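Local atomic coordinates of endoglucanase FnCel5A (PDB entry 3NCO), a protein that probably cleaves internal beta-1,4-glucosidic bonds of cellulose as an endoglucanase. Residues A[72-77]-A[119-124]. Residues are numbered along the deposited sequence; the frame is centred on the assembly and turned at random.
Sequences YPYEID and LVEIWK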
loop_
_atom_site.group_PDB
_atom_site.type_symbol
_atom_site.label_atom_id
_atom_site.label_comp_id
_atom_site.label_asym_id
_atom_site.label_seq_id
_atom_site.Cartn_x
_atom_site.Cartn_y
_atom_site.Cartn_z
ATOM N N TYR A 72 -14.608 21.357 11.563
ATOM C CA TYR A 72 -13.846 20.847 12.695
ATOM C C TYR A 72 -14.780 20.288 13.766
ATOM O O TYR A 72 -15.790 20.926 14.074
ATOM C CB TYR A 72 -13.039 21.986 13.318
ATOM C CG TYR A 72 -11.962 21.516 14.258
ATOM C CD1 TYR A 72 -10.720 21.185 13.766
ATOM C CD2 TYR A 72 -12.179 21.413 15.656
ATOM C CE1 TYR A 72 -9.716 20.759 14.589
ATOM C CE2 TYR A 72 -11.150 20.977 16.505
ATOM C CZ TYR A 72 -9.914 20.660 15.954
ATOM O OH TYR A 72 -8.830 20.211 16.691
ATOM N N PRO A 73 -14.438 19.117 14.371
ATOM C CA PRO A 73 -13.241 18.279 14.167
ATOM C C PRO A 73 -13.374 17.165 13.110
ATOM O O PRO A 73 -12.693 16.133 13.214
ATOM C CB PRO A 73 -13.052 17.639 15.551
ATOM C CG PRO A 73 -14.472 17.420 16.020
ATOM C CD PRO A 73 -15.314 18.541 15.414
ATOM N N TYR A 74 -14.229 17.381 12.120
ATOM C CA TYR A 74 -14.268 16.517 10.910
ATOM C C TYR A 74 -14.667 15.079 11.247
ATOM O O TYR A 74 -13.988 14.129 10.859
ATOM C CB TYR A 74 -12.909 16.519 10.202
ATOM C CG TYR A 74 -12.378 17.916 9.974
ATOM C CD1 TYR A 74 -13.065 18.814 9.161
ATOM C CD2 TYR A 74 -11.199 18.347 10.605
ATOM C CE1 TYR A 74 -12.591 20.122 8.992
ATOM C CE2 TYR A 74 -10.714 19.657 10.447
ATOM C CZ TYR A 74 -11.418 20.509 9.638
ATOM O OH TYR A 74 -10.944 21.780 9.469
ATOM N N GLU A 75 -15.801 14.927 11.916
ATOM C CA GLU A 75 -16.298 13.612 12.298
ATOM C C GLU A 75 -16.467 12.743 11.067
ATOM O O GLU A 75 -17.076 13.167 10.095
ATOM C CB GLU A 75 -17.661 13.716 12.979
ATOM C CG GLU A 75 -17.731 12.933 14.236
ATOM C CD GLU A 75 -17.067 13.711 15.373
ATOM O OE1 GLU A 75 -15.879 13.439 15.686
ATOM O OE2 GLU A 75 -17.744 14.608 15.953
ATOM N N ILE A 76 -15.955 11.515 11.132
ATOM C CA ILE A 76 -16.192 10.545 10.089
ATOM C C ILE A 76 -17.680 10.104 10.142
ATOM O O ILE A 76 -18.221 9.782 11.218
ATOM C CB ILE A 76 -15.296 9.318 10.303
ATOM C CG1 ILE A 76 -13.816 9.739 10.284
ATOM C CG2 ILE A 76 -15.614 8.265 9.259
ATOM C CD1 ILE A 76 -12.860 8.571 10.672
ATOM N N ASP A 77 -18.301 10.086 8.965
ATOM C CA ASP A 77 -19.651 9.528 8.828
ATOM C C ASP A 77 -19.754 8.118 9.454
ATOM O O ASP A 77 -19.003 7.191 9.095
ATOM C CB ASP A 77 -20.093 9.498 7.362
ATOM C CG ASP A 77 -20.133 10.907 6.721
ATOM O OD1 ASP A 77 -20.388 11.942 7.427
ATOM O OD2 ASP A 77 -19.950 10.970 5.496
ATOM N N LEU A 119 -6.064 15.492 8.184
ATOM C CA LEU A 119 -5.547 14.134 8.288
ATOM C C LEU A 119 -5.298 13.763 9.745
ATOM O O LEU A 119 -5.601 12.639 10.183
ATOM C CB LEU A 119 -4.240 13.995 7.466
ATOM C CG LEU A 119 -3.624 12.597 7.479
ATOM C CD1 LEU A 119 -4.498 11.592 6.721
ATOM C CD2 LEU A 119 -2.233 12.771 6.864
ATOM N N VAL A 120 -4.737 14.717 10.504
ATOM C CA VAL A 120 -4.513 14.415 11.933
ATOM C C VAL A 120 -5.847 14.018 12.607
ATOM O O VAL A 120 -5.907 13.038 13.404
ATOM C CB VAL A 120 -3.857 15.578 12.683
ATOM C CG1 VAL A 120 -3.831 15.324 14.148
ATOM C CG2 VAL A 120 -2.400 15.787 12.195
ATOM N N GLU A 121 -6.913 14.785 12.346
ATOM C CA GLU A 121 -8.226 14.493 12.959
ATOM C C GLU A 121 -8.828 13.182 12.452
ATOM O O GLU A 121 -9.399 12.426 13.238
ATOM C CB GLU A 121 -9.215 15.615 12.693
ATOM C CG GLU A 121 -8.846 16.946 13.367
ATOM C CD GLU A 121 -8.523 16.793 14.864
ATOM O OE1 GLU A 121 -9.351 16.214 15.604
ATOM O OE2 GLU A 121 -7.443 17.228 15.321
ATOM N N ILE A 122 -8.653 12.883 11.169
ATOM C CA ILE A 122 -9.093 11.568 10.640
ATOM C C ILE A 122 -8.439 10.459 11.428
ATOM O O ILE A 122 -9.097 9.548 11.930
ATOM C CB ILE A 122 -8.767 11.435 9.121
ATOM C CG1 ILE A 122 -9.759 12.288 8.343
ATOM C CG2 ILE A 122 -8.811 9.946 8.643
ATOM C CD1 ILE A 122 -9.349 12.562 6.895
ATOM N N TRP A 123 -7.132 10.540 11.572
ATOM C CA TRP A 123 -6.407 9.486 12.253
ATOM C C TRP A 123 -6.689 9.410 13.757
ATOM O O TRP A 123 -6.654 8.309 14.354
ATOM C CB TRP A 123 -4.920 9.551 11.921
ATOM C CG TRP A 123 -4.656 8.685 10.672
ATOM C CD1 TRP A 123 -4.298 9.107 9.375
ATOM C CD2 TRP A 123 -4.815 7.279 10.595
ATOM N NE1 TRP A 123 -4.189 8.013 8.543
ATOM C CE2 TRP A 123 -4.530 6.883 9.261
ATOM C CE3 TRP A 123 -5.173 6.306 11.543
ATOM C CZ2 TRP A 123 -4.582 5.530 8.859
ATOM C CZ3 TRP A 123 -5.212 4.995 11.171
ATOM C CH2 TRP A 123 -4.927 4.583 9.827
ATOM N N LYS A 124 -6.962 10.548 14.387
ATOM C CA LYS A 124 -7.353 10.492 15.802
ATOM C C LYS A 124 -8.592 9.598 15.933
ATOM O O LYS A 124 -8.695 8.748 16.847
ATOM C CB LYS A 124 -7.651 11.900 16.296
ATOM C CG LYS A 124 -8.130 11.943 17.732
ATOM C CD LYS A 124 -8.223 13.403 18.175
ATOM C CE LYS A 124 -8.478 13.534 19.709
ATOM N NZ LYS A 124 -7.191 13.258 20.495
HETATM O O HOH W 1 -11.396 14.431 15.203
#
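Glu121 lies against three consecutive residues, Tyr72, Pro73 and Tyr74, crossing both tyrosine side chains at about a right angle. Its CG, anti to the carbonyl carbon (chi1 -66°), comes 3.9 Å from CD2 of Tyr74, at the edge of that ring and near its plane. The carboxylate passes on toward Tyr72, whose CE1 stands 4.2 Å from Glu121 CD; the carboxylate plane is turned 44° from this ring. Tyr72 OH is 3.6 Å from Glu121 OE2, a loose approach. The other oxygen is tied through water: one water is hydrogen-bonded to Glu121 OE1 at 2.7 Å and to Pro73 O at 2.9 Å. Within the loop, CA of Tyr72 lies 3.8 Å above the plane of the Tyr74 ring, over its centre, and Pro73 CB lies over the rim of the Tyr72 ring, a compact fold around the cis peptide bond preceding Pro73. An alanine in place of Glu121 would probably leave the bridging water without its carboxylate partner and the Tyr72 ring without the CG and CD it rests beside. Farther along, CD1 of Ile76 reaches to 4.1 Å from the backbone oxygen of Ile122, and both isoleucines also touch Trp64. Gln125, one turn after Glu121, adds a direct polar link, its side-chain amide bonding Tyr74 O and Ile76 N. The pairing joins the loop between strand 57-60 and helix 78-93 to helix 112-130, the barrel helix that follows strand 97-101, an association of successive beta-alpha units at the periphery of a (beta/alpha)8 TIM barrel.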